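Side-chain contacts in LBCATS-a (Synthetic construct, PDB 5EY5), which probably cleaves indole-3-glycerol phosphate to indole and glyceraldehyde 3-phosphate as a tryptophan synthase alpha chain, and here binds sn-glycerol-3-phosphate in its barrel: residues E35-L40 with I48-P53; V41-D46 with E252-V257; G61-R66 with A235-I240; S171-C176 with G229-S234; F212-S215 with Q219-E222. All coordinates share one frame; numbering follows the deposited sequence.

In the fold
Eight parallel strands close into a TIM barrel, and the five contacts run from its outer helices to the ligand at its mouth. Contacts 1 and 2 share helix 30-42, their centres about 11 Å apart: the first fixes it to strand 48-51, the second to helix 249-263. That last helix also packs on helix 234-241 of contact 3, where Val253 CG2 comes within 3.6 Å of Ile240 CG1. Contacts 1, 4 and 5 all touch glycerol phosphate: contact 1 holds O1 through Glu49, contact 4 reaches from O1 to the phosphate, and contact 5 adds Gly213. The centres of contacts 4 and 5 are about 12 Å apart, and Ile64 of contact 3 also borders the ligand.

Contact 1. Residues E35-L40 with I48-P53; sequences ELVRAL and IELGIP. With G3P (sn-glycerol-3-phosphate), chain E.
Glu49 OE2 takes the proton of the O1 hydroxyl of sn-glycerol-3-phosphate at 2.5 Å, while its strand neighbours Ile48 and Leu50 turn to Val37 on helix 30-42. The glutamate chain runs nearly straight beyond CG (chi2 178°), which carries the carboxylate from the strand to the ligand inside the barrel. A leucine here would probably leave O1 without its acceptor and the glycerol end of the ligand freer to turn. Toward the helix the side chains that meet are all apolar. Ile48 CD1 meets Val37 CG1 at 3.5 Å, the two side chains crossing at a slant, and the same methyl reaches Leu40 CB at 4.0 Å, so it sits against successive turns of the helix. Val37 is forked: with CG1 anti to the backbone N (chi1 176°) and turned to Ile48, its other branch, CG2, is left to meet Leu50 CD2 at 4.1 Å, here with the side chains roughly perpendicular. Leu88 and Met84 of helix 78-91 continue this layer. Helix and strand run nearly antiparallel, 161° between their directions, as expected in the beta-alpha-beta unit of strand 18-24, helix 30-42 and strand 48-51 in a TIM barrel.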
# COMPACT_ATOMS: atom_id res chain seq x y z
N GLU A 35 36.08 3.77 43.22
CA GLU A 35 35.83 4.72 44.30
C GLU A 35 34.49 4.43 44.98
O GLU A 35 34.40 4.46 46.22
CB GLU A 35 35.85 6.15 43.77
CG GLU A 35 37.24 6.75 43.64
CD GLU A 35 37.22 8.28 43.76
OE1 GLU A 35 36.96 8.96 42.74
OE2 GLU A 35 37.44 8.79 44.89
N LEU A 36 33.46 4.12 44.20
CA LEU A 36 32.13 3.87 44.76
C LEU A 36 32.11 2.61 45.61
O LEU A 36 31.57 2.61 46.72
CB LEU A 36 31.08 3.79 43.64
CG LEU A 36 30.79 5.15 43.01
CD1 LEU A 36 29.92 5.02 41.77
CD2 LEU A 36 30.15 6.09 44.04
N VAL A 37 32.69 1.52 45.10
CA VAL A 37 32.78 0.29 45.88
C VAL A 37 33.43 0.57 47.22
O VAL A 37 32.93 0.17 48.28
CB VAL A 37 33.54 -0.80 45.11
CG1 VAL A 37 33.72 -2.04 46.00
CG2 VAL A 37 32.81 -1.12 43.80
N ARG A 38 34.57 1.28 47.20
CA ARG A 38 35.27 1.57 48.44
C ARG A 38 34.40 2.39 49.38
O ARG A 38 34.33 2.11 50.58
CB ARG A 38 36.59 2.28 48.15
CG ARG A 38 37.72 1.36 47.69
CD ARG A 38 38.86 2.13 47.05
NE ARG A 38 39.87 1.24 46.49
CZ ARG A 38 40.81 1.61 45.62
NH1 ARG A 38 40.87 2.87 45.20
NH2 ARG A 38 41.68 0.72 45.17
N ALA A 39 33.71 3.39 48.83
CA ALA A 39 32.76 4.16 49.62
C ALA A 39 31.66 3.28 50.18
O ALA A 39 31.25 3.44 51.34
CB ALA A 39 32.16 5.28 48.76
N LEU A 40 31.15 2.33 49.38
CA LEU A 40 30.05 1.48 49.82
C LEU A 40 30.46 0.63 51.01
O LEU A 40 29.69 0.47 51.97
CB LEU A 40 29.57 0.59 48.67
CG LEU A 40 28.84 1.29 47.52
CD1 LEU A 40 28.53 0.28 46.43
CD2 LEU A 40 27.59 1.97 48.05
N ILE A 48 28.27 -6.48 47.81
CA ILE A 48 28.16 -5.49 46.75
C ILE A 48 27.82 -6.23 45.47
O ILE A 48 28.53 -7.16 45.07
CB ILE A 48 29.43 -4.66 46.58
CG1 ILE A 48 29.58 -3.72 47.78
CG2 ILE A 48 29.38 -3.90 45.25
CD1 ILE A 48 30.93 -3.11 47.91
N GLU A 49 26.71 -5.83 44.84
CA GLU A 49 26.36 -6.26 43.50
C GLU A 49 26.92 -5.28 42.49
O GLU A 49 26.69 -4.07 42.60
CB GLU A 49 24.84 -6.38 43.34
CG GLU A 49 24.21 -7.50 44.14
CD GLU A 49 22.69 -7.55 43.99
OE1 GLU A 49 22.05 -8.29 44.76
OE2 GLU A 49 22.15 -6.86 43.10
N LEU A 50 27.64 -5.81 41.51
CA LEU A 50 28.15 -5.03 40.38
C LEU A 50 27.42 -5.48 39.13
O LEU A 50 27.49 -6.65 38.75
CB LEU A 50 29.66 -5.21 40.22
CG LEU A 50 30.51 -4.50 41.28
CD1 LEU A 50 32.00 -4.83 41.12
CD2 LEU A 50 30.29 -3.01 41.22
N GLY A 51 26.71 -4.55 38.49
CA GLY A 51 26.02 -4.86 37.26
C GLY A 51 26.97 -4.83 36.08
O GLY A 51 27.66 -3.83 35.86
N ILE A 52 27.03 -5.93 35.34
CA ILE A 52 27.80 -6.00 34.11
C ILE A 52 26.91 -5.46 33.00
O ILE A 52 25.83 -6.05 32.75
CB ILE A 52 28.29 -7.41 33.79
CG1 ILE A 52 29.11 -7.98 34.96
CG2 ILE A 52 29.08 -7.42 32.49
CD1 ILE A 52 30.07 -6.99 35.57
N PRO A 53 27.25 -4.35 32.37
CA PRO A 53 26.28 -3.68 31.50
C PRO A 53 26.03 -4.50 30.25
O PRO A 53 26.96 -5.05 29.65
CB PRO A 53 26.97 -2.34 31.18
CG PRO A 53 28.47 -2.63 31.31
CD PRO A 53 28.53 -3.61 32.47
O1 G3P E . 19.80 -6.17 42.40
C1 G3P E . 19.14 -5.56 41.33
C2 G3P E . 18.77 -4.12 41.69
O2 G3P E . 18.49 -3.46 40.48
C3 G3P E . 17.58 -4.06 42.66
O1P G3P E . 16.41 -3.54 42.06
O4P G3P E . 16.99 -1.23 41.13
O2P G3P E . 14.63 -1.63 41.89
O3P G3P E . 16.40 -1.45 43.56
P G3P E . 16.10 -1.92 42.16

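Contact 2. Residues V41-D46 with E252-V257; sequences VEAGAD and EVREFV
Val257 points its side chain from helix 249-263 at Ala43, in the turn that ends helix 30-42. Starting at its root, Val257 CB stands 4.2 Å from Ala43 CB. The chain then forks. CG1, anti to the backbone N (chi1 169°), goes straight to the alanine methyl, and Val257 CG1 to Ala43 CB at 3.7 Å is the closest approach of the two segments. CG2 takes the other direction, into the layer between the helices, where it meets Leu40 CD2 and Ile236 CD1 of helix 234-241. One turn earlier, Arg254 lays the start of its chain along the outer side of the alanine, its CG 4.4 Å from Ala43 CB, before the rest runs on at the protein surface. Just after Ala43 the backbone leaves the helix. Gly44, at a positive phi of 106°, sends its N back to Val41 O at 3.0 Å, and Ala45 N probably bonds to Leu40 O. Beyond the turn, Asp46 forms a salt bridge with Arg261, further along helix 249-263. A Schellman motif thus ends the first helix after strand 18-24, where it lies beside the last helix, 249-263, and the outer ring of the TIM barrel comes full circle.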
# COMPACT_ATOMS: atom_id res chain seq x y z
N VAL A 41 31.68 0.08 50.96
CA VAL A 41 32.21 -0.71 52.07
C VAL A 41 32.31 0.14 53.32
O VAL A 41 31.87 -0.26 54.40
CB VAL A 41 33.57 -1.32 51.68
CG1 VAL A 41 34.20 -2.03 52.86
CG2 VAL A 41 33.39 -2.27 50.49
N GLU A 42 32.91 1.33 53.20
CA GLU A 42 33.05 2.22 54.35
C GLU A 42 31.69 2.63 54.91
O GLU A 42 31.60 3.00 56.09
CB GLU A 42 33.84 3.46 53.94
CG GLU A 42 35.22 3.13 53.40
CD GLU A 42 36.06 2.36 54.40
OE1 GLU A 42 36.84 3.00 55.15
OE2 GLU A 42 35.94 1.12 54.45
N ALA A 43 30.65 2.61 54.09
CA ALA A 43 29.31 2.97 54.52
C ALA A 43 28.54 1.80 55.13
O ALA A 43 27.39 1.98 55.55
CB ALA A 43 28.51 3.55 53.35
N GLY A 44 29.14 0.61 55.20
CA GLY A 44 28.55 -0.52 55.89
C GLY A 44 27.99 -1.61 54.99
O GLY A 44 27.45 -2.59 55.51
N ALA A 45 28.09 -1.48 53.67
CA ALA A 45 27.57 -2.51 52.78
C ALA A 45 28.18 -3.86 53.14
O ALA A 45 29.38 -3.97 53.45
CB ALA A 45 27.87 -2.16 51.33
N ASP A 46 27.36 -4.90 53.10
CA ASP A 46 27.81 -6.23 53.48
C ASP A 46 28.16 -7.08 52.28
O ASP A 46 29.06 -7.92 52.37
CB ASP A 46 26.73 -6.94 54.29
CG ASP A 46 26.41 -6.23 55.58
OD1 ASP A 46 27.20 -6.36 56.53
OD2 ASP A 46 25.36 -5.54 55.63
N GLU A 252 27.34 11.87 47.76
CA GLU A 252 25.89 11.65 47.73
C GLU A 252 25.57 10.18 47.93
O GLU A 252 24.69 9.82 48.72
CB GLU A 252 25.30 12.17 46.42
N VAL A 253 26.29 9.31 47.23
CA VAL A 253 26.08 7.88 47.40
C VAL A 253 26.43 7.47 48.83
O VAL A 253 25.67 6.76 49.50
CB VAL A 253 26.89 7.09 46.36
CG1 VAL A 253 27.01 5.64 46.76
CG2 VAL A 253 26.23 7.19 44.99
N ARG A 254 27.59 7.92 49.32
CA ARG A 254 27.96 7.58 50.69
C ARG A 254 26.92 8.06 51.69
O ARG A 254 26.57 7.34 52.63
CB ARG A 254 29.34 8.16 51.05
CG ARG A 254 29.88 7.61 52.35
CD ARG A 254 31.21 8.24 52.79
NE ARG A 254 31.53 9.47 52.08
CZ ARG A 254 32.52 9.58 51.20
NH1 ARG A 254 33.30 8.54 50.94
NH2 ARG A 254 32.75 10.75 50.60
N GLU A 255 26.41 9.28 51.51
CA GLU A 255 25.42 9.81 52.45
C GLU A 255 24.13 9.00 52.38
O GLU A 255 23.57 8.64 53.42
CB GLU A 255 25.16 11.29 52.17
N PHE A 256 23.68 8.69 51.16
CA PHE A 256 22.44 7.92 51.02
C PHE A 256 22.59 6.53 51.62
O PHE A 256 21.71 6.06 52.35
CB PHE A 256 22.04 7.82 49.54
CG PHE A 256 20.75 7.07 49.31
CD1 PHE A 256 20.72 5.95 48.51
CD2 PHE A 256 19.57 7.51 49.89
CE1 PHE A 256 19.54 5.25 48.30
CE2 PHE A 256 18.38 6.82 49.68
CZ PHE A 256 18.37 5.69 48.88
N VAL A 257 23.72 5.87 51.34
CA VAL A 257 23.89 4.50 51.81
C VAL A 257 24.12 4.46 53.31
O VAL A 257 23.84 3.44 53.95
CB VAL A 257 25.02 3.84 51.02
CG1 VAL A 257 25.43 2.50 51.65
CG2 VAL A 257 24.57 3.63 49.57

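Contact 3. Residues G61-R66 with A235-I240; sequences GPTIQR and AIVKRI
Thr63 and Ile64, at the start of helix 62-73, face Val237 and Lys238 where the axes of the short helical segments 62-66 and 235-240 cross at 50° and approach to 9.4 Å. Thr63 does most of the touching, and does it with its methyl. CG2 lies anti to the backbone N, which aims it across the gap: Thr63 CG2 meets Val237 CG1 at 3.7 Å, the two side chains sliding past each other in opposite directions. The same methyl comes up against the lysine, with Thr63 CG2 and Lys238 CG 4.0 Å apart and the side chains roughly perpendicular. Of Lys238 the aliphatic CG makes the contact; beyond it the chain bends at chi2 and again at chi4. Ile64 makes the looser contact, its CG1 standing 4.5 Å from Val237 CG2. Its tip goes elsewhere, CD1 packing against Ser234 OG, and the side chain also touches the bound glycerol phosphate. Helix 234-241 is the short extra helix after the eighth strand of the barrel, whose N-terminus faces the phosphate in many phosphate-binding TIM barrels. Helix 62-73 therefore packs against the very element that carries Ser234 to the ligand. On the far side of helix 234-241, Arg239 folds back on its own helix: NH1 donates to Ala235 O at 3.0 Å, with the oxygen in the guanidinium plane but the donor lifted above the carbonyl plane. Its guanidinium group also makes a cation-pi contact with Phe256. At the outer edge, Arg66 NE forms a salt bridge with Glu241.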
# COMPACT_ATOMS: atom_id res chain seq x y z
N GLY A 61 14.50 -1.65 34.75
CA GLY A 61 13.75 -0.44 34.50
C GLY A 61 14.63 0.65 33.91
O GLY A 61 15.84 0.47 33.70
N PRO A 62 14.03 1.81 33.64
CA PRO A 62 14.75 2.87 32.91
C PRO A 62 16.03 3.34 33.58
O PRO A 62 17.02 3.59 32.89
CB PRO A 62 13.71 4.00 32.83
CG PRO A 62 12.38 3.32 33.02
CD PRO A 62 12.64 2.20 33.96
N THR A 63 16.03 3.49 34.90
CA THR A 63 17.23 3.95 35.61
C THR A 63 18.44 3.10 35.28
O THR A 63 19.50 3.61 34.89
CB THR A 63 16.97 3.91 37.11
OG1 THR A 63 15.81 4.69 37.39
CG2 THR A 63 18.17 4.47 37.86
N ILE A 64 18.32 1.79 35.49
CA ILE A 64 19.46 0.93 35.28
C ILE A 64 19.72 0.70 33.79
O ILE A 64 20.85 0.42 33.40
CB ILE A 64 19.25 -0.36 36.08
CG1 ILE A 64 19.37 -0.01 37.57
CG2 ILE A 64 20.27 -1.45 35.69
CD1 ILE A 64 19.03 -1.10 38.52
N GLN A 65 18.68 0.81 32.95
CA GLN A 65 18.88 0.83 31.50
C GLN A 65 19.82 1.95 31.10
O GLN A 65 20.72 1.76 30.27
CB GLN A 65 17.54 1.04 30.76
CG GLN A 65 16.52 -0.10 30.79
CD GLN A 65 15.16 0.35 30.30
OE1 GLN A 65 15.06 1.23 29.44
NE2 GLN A 65 14.09 -0.23 30.85
N ARG A 66 19.58 3.15 31.63
CA ARG A 66 20.42 4.31 31.32
C ARG A 66 21.82 4.15 31.87
O ARG A 66 22.79 4.58 31.24
CB ARG A 66 19.80 5.59 31.88
CG ARG A 66 18.44 5.91 31.28
CD ARG A 66 17.94 7.30 31.64
NE ARG A 66 17.73 7.49 33.07
CZ ARG A 66 16.59 7.23 33.70
NH1 ARG A 66 15.56 6.74 33.01
NH2 ARG A 66 16.47 7.44 35.01
N ALA A 235 17.80 3.20 43.34
CA ALA A 235 17.87 4.43 44.13
C ALA A 235 19.31 4.94 44.26
O ALA A 235 19.53 6.15 44.33
CB ALA A 235 17.25 4.22 45.50
N ILE A 236 20.29 4.03 44.31
CA ILE A 236 21.68 4.45 44.41
C ILE A 236 22.19 4.93 43.06
O ILE A 236 22.92 5.92 42.97
CB ILE A 236 22.55 3.30 44.93
CG1 ILE A 236 22.14 2.91 46.34
CG2 ILE A 236 24.05 3.69 44.84
CD1 ILE A 236 22.83 1.65 46.86
N VAL A 237 21.80 4.22 42.00
CA VAL A 237 22.17 4.62 40.66
C VAL A 237 21.62 5.99 40.31
O VAL A 237 22.25 6.75 39.56
CB VAL A 237 21.69 3.55 39.65
CG1 VAL A 237 21.83 4.09 38.25
CG2 VAL A 237 22.49 2.28 39.83
N LYS A 238 20.44 6.34 40.83
CA LYS A 238 19.92 7.69 40.62
C LYS A 238 20.90 8.73 41.13
O LYS A 238 21.17 9.75 40.47
CB LYS A 238 18.57 7.86 41.32
CG LYS A 238 17.54 6.80 41.04
CD LYS A 238 16.13 7.39 41.11
CE LYS A 238 15.10 6.36 41.57
NZ LYS A 238 15.21 6.11 43.04
N ARG A 239 21.45 8.50 42.32
CA ARG A 239 22.34 9.50 42.88
C ARG A 239 23.62 9.61 42.06
O ARG A 239 24.19 10.70 41.94
CB ARG A 239 22.63 9.18 44.34
CG ARG A 239 21.60 9.81 45.24
CD ARG A 239 20.90 8.79 46.11
NE ARG A 239 19.89 9.46 46.92
CZ ARG A 239 18.60 9.16 46.88
NH1 ARG A 239 18.16 8.17 46.10
NH2 ARG A 239 17.75 9.83 47.65
N ILE A 240 24.06 8.50 41.47
CA ILE A 240 25.20 8.57 40.56
C ILE A 240 24.84 9.36 39.32
O ILE A 240 25.61 10.21 38.86
CB ILE A 240 25.69 7.15 40.22
CG1 ILE A 240 26.22 6.49 41.49
CG2 ILE A 240 26.73 7.22 39.11
CD1 ILE A 240 26.31 4.99 41.42

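Contact 4. Residues S171-C176 with G229-S234; sequences SGFVYC and GVIVGS. With G3P (sn-glycerol-3-phosphate), chain E.
The ring of Tyr175 carries the Ile231 CD1 methyl squarely over one face, while O1 of sn-glycerol-3-phosphate sits at its edge in the ring plane. This is a CH-pi contact: Ile231 CD1 is 3.4 Å from the Tyr175 ring centroid and only 8° off the ring normal. The ring of Phe173 meets the same methyl obliquely, its CE1 4.2 Å from Ile231 CD1. Ile231 serves both the aromatics and the ligand. While CG1 carries CD1 to the rings, CG2, anti to the backbone N, comes within 3.3 Å of G3P O1. Tyr175 OH donates to that hydroxyl, G3P O1, at 2.8 Å. Further along 229-234 the backbone takes the phosphate: Gly233 N donates to O3P at 3.0 Å, and Ser234 grips O4P with both its N (2.6 Å) and its OG (2.7 Å). Those amides open helix 234-241, whose N-terminal end probably helps offset the phosphate charge. Strands 174-177 and 229-232 are not sheet neighbours. Strand 208-211 runs between them, with Ala209 touching both Phe173 and Ile231, so the side chains meet through the barrel interior, with Glu49 of strand 48-51 beside all three.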
# COMPACT_ATOMS: atom_id res chain seq x y z
N SER A 171 22.52 -21.08 45.53
CA SER A 171 23.56 -21.02 46.54
C SER A 171 23.87 -19.55 46.81
O SER A 171 23.54 -18.67 46.01
CB SER A 171 24.82 -21.79 46.12
OG SER A 171 25.30 -21.34 44.87
N GLY A 172 24.49 -19.30 47.95
CA GLY A 172 24.77 -17.93 48.34
C GLY A 172 23.57 -17.32 49.04
O GLY A 172 23.50 -17.27 50.26
N PHE A 173 22.61 -16.83 48.26
CA PHE A 173 21.33 -16.47 48.85
C PHE A 173 20.26 -16.65 47.79
O PHE A 173 20.54 -16.94 46.63
CB PHE A 173 21.35 -15.05 49.44
CG PHE A 173 21.76 -13.96 48.48
CD1 PHE A 173 20.81 -13.18 47.84
CD2 PHE A 173 23.10 -13.68 48.24
CE1 PHE A 173 21.17 -12.16 46.98
CE2 PHE A 173 23.47 -12.66 47.38
CZ PHE A 173 22.50 -11.89 46.75
N VAL A 174 19.02 -16.53 48.23
CA VAL A 174 17.89 -16.46 47.32
C VAL A 174 17.49 -15.00 47.18
O VAL A 174 17.29 -14.29 48.18
CB VAL A 174 16.70 -17.31 47.80
CG1 VAL A 174 15.52 -17.13 46.86
CG2 VAL A 174 17.11 -18.77 47.88
N TYR A 175 17.36 -14.56 45.95
CA TYR A 175 16.95 -13.20 45.64
C TYR A 175 15.43 -13.19 45.48
O TYR A 175 14.90 -13.77 44.54
CB TYR A 175 17.67 -12.74 44.38
CG TYR A 175 17.61 -11.26 44.07
CD1 TYR A 175 18.66 -10.64 43.40
CD2 TYR A 175 16.49 -10.51 44.38
CE1 TYR A 175 18.59 -9.30 43.09
CE2 TYR A 175 16.42 -9.18 44.08
CZ TYR A 175 17.47 -8.57 43.43
OH TYR A 175 17.37 -7.23 43.14
N CYS A 176 14.74 -12.55 46.42
CA CYS A 176 13.28 -12.47 46.41
C CYS A 176 12.88 -11.17 45.71
O CYS A 176 13.20 -10.08 46.19
CB CYS A 176 12.73 -12.56 47.84
SG CYS A 176 10.96 -12.32 48.10
N GLY A 229 18.26 -9.84 54.25
CA GLY A 229 19.02 -8.78 53.61
C GLY A 229 18.14 -7.96 52.70
O GLY A 229 17.03 -8.36 52.34
N VAL A 230 18.65 -6.78 52.35
CA VAL A 230 17.91 -5.79 51.57
C VAL A 230 18.79 -5.37 50.41
O VAL A 230 19.92 -4.94 50.63
CB VAL A 230 17.55 -4.56 52.42
CG1 VAL A 230 16.75 -3.57 51.59
CG2 VAL A 230 16.79 -4.98 53.67
N ILE A 231 18.26 -5.46 49.19
CA ILE A 231 19.00 -5.06 48.00
C ILE A 231 18.44 -3.74 47.50
O ILE A 231 17.22 -3.60 47.33
CB ILE A 231 18.93 -6.12 46.90
CG1 ILE A 231 19.41 -7.48 47.43
CG2 ILE A 231 19.72 -5.65 45.69
CD1 ILE A 231 18.96 -8.66 46.61
N VAL A 232 19.33 -2.79 47.23
CA VAL A 232 18.97 -1.47 46.71
C VAL A 232 19.87 -1.15 45.52
O VAL A 232 21.09 -1.08 45.67
CB VAL A 232 19.14 -0.37 47.76
CG1 VAL A 232 18.81 0.97 47.13
CG2 VAL A 232 18.31 -0.66 49.01
N GLY A 233 19.26 -0.88 44.37
CA GLY A 233 20.03 -0.55 43.20
C GLY A 233 19.61 0.76 42.59
O GLY A 233 20.34 1.76 42.67
N SER A 234 18.41 0.78 41.99
CA SER A 234 17.99 1.97 41.24
C SER A 234 18.17 3.24 42.06
O SER A 234 18.65 4.25 41.55
CB SER A 234 16.54 1.81 40.79
OG SER A 234 16.49 1.00 39.63
O1 G3P E . 19.80 -6.17 42.40
C1 G3P E . 19.14 -5.56 41.33
C2 G3P E . 18.77 -4.12 41.69
O2 G3P E . 18.49 -3.46 40.48
C3 G3P E . 17.58 -4.06 42.66
O1P G3P E . 16.41 -3.54 42.06
O4P G3P E . 16.99 -1.23 41.13
O2P G3P E . 14.63 -1.63 41.89
O3P G3P E . 16.40 -1.45 43.56
P G3P E . 16.10 -1.92 42.16

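Contact 5. Residues F212-S215 with Q219-E222; sequences FGIS and QAAE. With G3P (sn-glycerol-3-phosphate), chain E.
Gln219 extends its side chain back from helix 217-224 (chi2 179°) and brings the amide oxygen end-on to the backbone NH of Ser215. Ser215 N donates to Gln219 OE1 at 2.9 Å and almost straight, 173° at the hydrogen, arriving nearly in line with the C=O bond of the amide. Ser215 OG stands beside the same oxygen, 3.1 Å from Gln219 OE1. The other end of the amide is held too, NE2 donating to Arg186 O, so the group is fixed from both ends and its rotation is settled. A leucine in this place would probably leave Ser215 N and Arg186 O without their amide partners and the loop less firmly held. Beside this polar pair lies an apolar one. Ile214 sends CG2, anti to its own backbone N, against the flank of the helix formed by Gln219 and Ala220: Ile214 CG2 is 3.6 Å from Ala220 N, 4.1 Å from Ala220 CB and 4.0 Å from Gln219 CB, so one methyl rests on backbone and side chains together. Just before it, Gly213, with a positive phi of 95°, turns its N to the ligand and donates to G3P O2P at 2.8 Å. Gln219 thus probably steadies, as a second-shell residue, the loop whose Gly213 N holds the phosphate. The loop leads from strand 208-211 into helix 217-224; Ile214 CD1 packs on Val230 of strand 229-232, Phe212 lies on Tyr175 of strand 174-177, and the carbonyl of Ser215 faces Ala235 of helix 234-241 and Phe256 of helix 249-263.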
# COMPACT_ATOMS: atom_id res chain seq x y z
N PHE A 212 14.26 -5.01 44.26
CA PHE A 212 13.31 -4.37 43.35
C PHE A 212 12.45 -3.34 44.09
O PHE A 212 11.62 -3.69 44.94
CB PHE A 212 12.39 -5.40 42.67
CG PHE A 212 13.00 -6.10 41.47
CD1 PHE A 212 14.16 -6.87 41.60
CD2 PHE A 212 12.39 -6.03 40.22
CE1 PHE A 212 14.71 -7.53 40.52
CE2 PHE A 212 12.93 -6.69 39.12
CZ PHE A 212 14.08 -7.45 39.27
N GLY A 213 12.65 -2.05 43.79
CA GLY A 213 11.76 -1.01 44.23
C GLY A 213 12.15 -0.29 45.51
O GLY A 213 11.64 0.80 45.76
N ILE A 214 13.05 -0.86 46.32
CA ILE A 214 13.33 -0.27 47.62
C ILE A 214 14.12 1.02 47.41
O ILE A 214 15.30 0.99 47.05
CB ILE A 214 14.10 -1.25 48.52
CG1 ILE A 214 13.44 -2.62 48.46
CG2 ILE A 214 14.13 -0.73 49.95
CD1 ILE A 214 14.41 -3.76 48.61
N SER A 215 13.49 2.17 47.66
CA SER A 215 14.07 3.45 47.28
C SER A 215 14.36 4.41 48.42
O SER A 215 15.05 5.42 48.20
CB SER A 215 13.17 4.16 46.25
OG SER A 215 11.84 3.66 46.32
N GLN A 219 11.51 2.45 53.57
CA GLN A 219 11.21 1.18 52.92
C GLN A 219 12.25 0.13 53.24
O GLN A 219 11.92 -1.04 53.44
CB GLN A 219 11.11 1.38 51.41
CG GLN A 219 9.90 2.16 50.97
CD GLN A 219 9.86 2.34 49.46
OE1 GLN A 219 10.86 2.12 48.77
NE2 GLN A 219 8.70 2.75 48.95
N ALA A 220 13.53 0.52 53.26
CA ALA A 220 14.58 -0.44 53.59
C ALA A 220 14.36 -1.01 54.99
O ALA A 220 14.58 -2.21 55.22
CB ALA A 220 15.95 0.22 53.48
N ALA A 221 13.90 -0.17 55.92
CA ALA A 221 13.65 -0.63 57.28
C ALA A 221 12.50 -1.63 57.32
O ALA A 221 12.57 -2.65 58.02
CB ALA A 221 13.37 0.55 58.20
N GLU A 222 11.43 -1.34 56.58
CA GLU A 222 10.31 -2.28 56.50
C GLU A 222 10.77 -3.63 55.95
O GLU A 222 10.40 -4.69 56.49
CB GLU A 222 9.20 -1.67 55.65
CG GLU A 222 8.78 -0.28 56.12
CD GLU A 222 7.81 0.43 55.18
OE1 GLU A 222 6.99 -0.26 54.54
OE2 GLU A 222 7.86 1.67 55.09
O1 G3P E . 19.80 -6.17 42.40
C1 G3P E . 19.14 -5.56 41.33
C2 G3P E . 18.77 -4.12 41.69
O2 G3P E . 18.49 -3.46 40.48
C3 G3P E . 17.58 -4.06 42.66
O1P G3P E . 16.41 -3.54 42.06
O4P G3P E . 16.99 -1.23 41.13
O2P G3P E . 14.63 -1.63 41.89
O3P G3P E . 16.40 -1.45 43.56
P G3P E . 16.10 -1.92 42.16